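SPBc2 prophage-derived uncharacterized protein YomS (PDB 6I5O) is of uncharacterised function but is encoded by the SPbeta prophage of Bacillus subtilis, and probably belongs to its lytic cassette. Local coordinates at residues A[58-61]-A[62-66]. Residues are numbered along the deposited sequence; the frame is centred on the assembly and turned at random. Where two conformers were deposited one is given.
Sequences AVDE and NGEKT
The Asp-60 carboxylate turns into the mouth of the hairpin loop and lies across the start of the Glu-64 side chain, OD1 standing 3.6 Å from Glu-64 CB. The chi1 of Asp-60, 74°, sets CG between the backbone N and the carbonyl carbon, which turns OD1 in toward the turn. There OD1 takes two backbone N-H groups, Asn-62 N and Glu-64 N, each at 3.0 Å and from opposite faces of the carboxylate plane; the bond from Asn-62 N makes an Asx turn, and that from Glu-64 N is an additional one to the same oxygen. The type I turn from Asp-60 to Gly-63 is itself closed by Gly-63 N bonding to Asp-60 O (3.0 Å). Gly-63 has the positive phi (89°) of the glycine in a G1-type beta bulge, and Asp-60 N bonds to Glu-64 O, as in 3:5 hairpins. Asp-60 OD2 accepts a hydrogen bond from a water that also donates to Asn-62 OD1. The Asp-60 and Glu-64 carboxylates come within 3.9 Å (OD2 to OE1), a likely repulsion that Lys-44 of the second subunit, in salt bridges with both, probably relieves. Beyond the turn, Ala-58 and Thr-66 form a hydrogen-bonded antiparallel pair. Val-59 and Lys-65, a non-hydrogen-bonded pair, run side by side, Val-59 CG2 4.2 Å from Lys-65 CG, while Val-59 CG1 lies over Gly-63 CA. The hairpin joins strands 51-59 and 65-72: Val-59 and Lys-65 pack on Met-100 of strand 98-107, whereas Ala-58 and Thr-66 meet Tyr-88 of the second subunit.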
ATOM      1  N   ALA A  58     -13.183  17.040   2.418  1.00 12.76           N
ATOM      2  CA  ALA A  58     -11.991  17.526   3.123  1.00 12.85           C
ATOM      3  C   ALA A  58     -12.163  19.011   3.389  1.00 13.53           C
ATOM      4  O   ALA A  58     -12.721  19.706   2.537  1.00 14.52           O
ATOM      5  CB  ALA A  58     -10.760  17.244   2.316  1.00 12.51           C
ATOM      6  N   VAL A  59     -11.703  19.469   4.546  1.00 13.78           N
ATOM      7  CA  VAL A  59     -11.840  20.886   4.914  1.00 14.22           C
ATOM      8  C   VAL A  59     -10.465  21.397   5.344  1.00 13.62           C
ATOM      9  O   VAL A  59      -9.831  20.779   6.165  1.00 13.88           O
ATOM     10  CB  VAL A  59     -12.894  21.078   6.020  1.00 15.19           C
ATOM     11  CG1 VAL A  59     -13.062  22.557   6.347  1.00 15.95           C
ATOM     12  CG2 VAL A  59     -14.204  20.450   5.636  1.00 16.30           C
ATOM     13  N   ASP A  60     -10.051  22.532   4.803  1.00 14.14           N
ATOM     14  CA  ASP A  60      -8.767  23.115   5.187  1.00 14.73           C
ATOM     15  C   ASP A  60      -8.891  24.084   6.365  1.00 16.00           C
ATOM     16  O   ASP A  60      -9.979  24.293   6.886  1.00 15.31           O
ATOM     17  CB  ASP A  60      -8.045  23.703   3.968  1.00 14.62           C
ATOM     18  CG  ASP A  60      -8.565  24.997   3.408  1.00 15.48           C
ATOM     19  OD1 ASP A  60      -9.428  25.624   4.071  1.00 15.44           O
ATOM     20  OD2 ASP A  60      -8.059  25.418   2.289  1.00 15.44           O
ATOM     21  N   GLU A  61      -7.783  24.666   6.769  0.70 17.40           N
ATOM     22  CA  GLU A  61      -7.710  25.535   7.981  0.70 19.72           C
ATOM     23  C   GLU A  61      -8.542  26.795   7.772  0.70 20.28           C
ATOM     24  O   GLU A  61      -8.843  27.444   8.774  0.70 22.09           O
ATOM     25  CB  GLU A  61      -6.252  25.857   8.316  0.70 21.63           C
ATOM     26  CG  GLU A  61      -5.630  24.743   9.162  0.70 23.59           C
ATOM     27  CD  GLU A  61      -4.269  24.984   9.822  0.70 26.08           C
ATOM     28  OE1 GLU A  61      -3.319  25.133   9.008  0.70 30.30           O
ATOM     29  OE2 GLU A  61      -4.154  24.994  11.125  0.70 27.10           O
ATOM     30  N   ASN A  62      -8.850  27.163   6.533  1.00 19.45           N
ATOM     31  CA  ASN A  62      -9.676  28.368   6.238  1.00 21.23           C
ATOM     32  C   ASN A  62     -11.151  28.020   6.069  1.00 20.93           C
ATOM     33  O   ASN A  62     -11.955  28.906   5.814  1.00 22.26           O
ATOM     34  CB  ASN A  62      -9.178  29.079   4.993  1.00 23.53           C
ATOM     35  CG  ASN A  62      -7.773  29.584   5.187  1.00 27.57           C
ATOM     36  OD1 ASN A  62      -6.904  29.395   4.325  1.00 33.37           O
ATOM     37  ND2 ASN A  62      -7.484  30.135   6.357  1.00 28.33           N
ATOM     38  N   GLY A  63     -11.515  26.775   6.151  1.00 19.36           N
ATOM     39  CA  GLY A  63     -12.903  26.315   6.023  1.00 18.60           C
ATOM     40  C   GLY A  63     -13.301  26.000   4.610  1.00 17.83           C
ATOM     41  O   GLY A  63     -14.461  25.718   4.396  1.00 18.36           O
ATOM     42  N   GLU A  64     -12.406  26.028   3.630  1.00 16.63           N
ATOM     43  CA  GLU A  64     -12.772  25.654   2.266  1.00 16.06           C
ATOM     44  C   GLU A  64     -13.032  24.140   2.230  1.00 15.06           C
ATOM     45  O   GLU A  64     -12.254  23.342   2.780  1.00 14.22           O
ATOM     46  CB  GLU A  64     -11.681  26.031   1.284  1.00 16.25           C
ATOM     47  CG  GLU A  64     -12.093  25.799  -0.142  1.00 16.73           C
ATOM     48  CD  GLU A  64     -11.151  26.374  -1.191  1.00 17.93           C
ATOM     49  OE1 GLU A  64      -9.922  26.166  -1.055  1.00 16.90           O
ATOM     50  OE2 GLU A  64     -11.592  27.114  -2.076  1.00 19.49           O
ATOM     51  N   LYS A  65     -14.143  23.743   1.623  1.00 15.39           N
ATOM     52  CA  LYS A  65     -14.572  22.338   1.466  1.00 15.58           C
ATOM     53  C   LYS A  65     -14.224  21.834   0.076  1.00 14.64           C
ATOM     54  O   LYS A  65     -14.404  22.521  -0.881  1.00 14.88           O
ATOM     55  CB  LYS A  65     -16.087  22.201   1.653  1.00 17.08           C
ATOM     56  CG  LYS A  65     -16.588  22.610   3.013  1.00 18.88           C
ATOM     57  CD  LYS A  65     -18.063  22.907   3.037  1.00 20.31           C
ATOM     58  CE  LYS A  65     -18.954  21.814   2.491  1.00 21.03           C
ATOM     59  NZ  LYS A  65     -20.399  22.108   2.684  1.00 21.82           N
ATOM     60  N   THR A  66     -13.696  20.636   0.032  1.00 14.02           N
ATOM     61  CA  THR A  66     -13.271  19.994  -1.239  1.00 13.53           C
ATOM     62  C   THR A  66     -13.843  18.573  -1.305  1.00 12.64           C
ATOM     63  O   THR A  66     -13.680  17.806  -0.351  1.00 12.27           O
ATOM     64  CB  THR A  66     -11.755  19.885  -1.329  1.00 13.02           C
ATOM     65  OG1 THR A  66     -11.126  21.101  -0.943  1.00 13.12           O
ATOM     66  CG2 THR A  66     -11.312  19.509  -2.729  1.00 13.15           C
TER
HETATM   67  O   HOH W   1      -8.498  28.180   1.930  1.00 23.05           O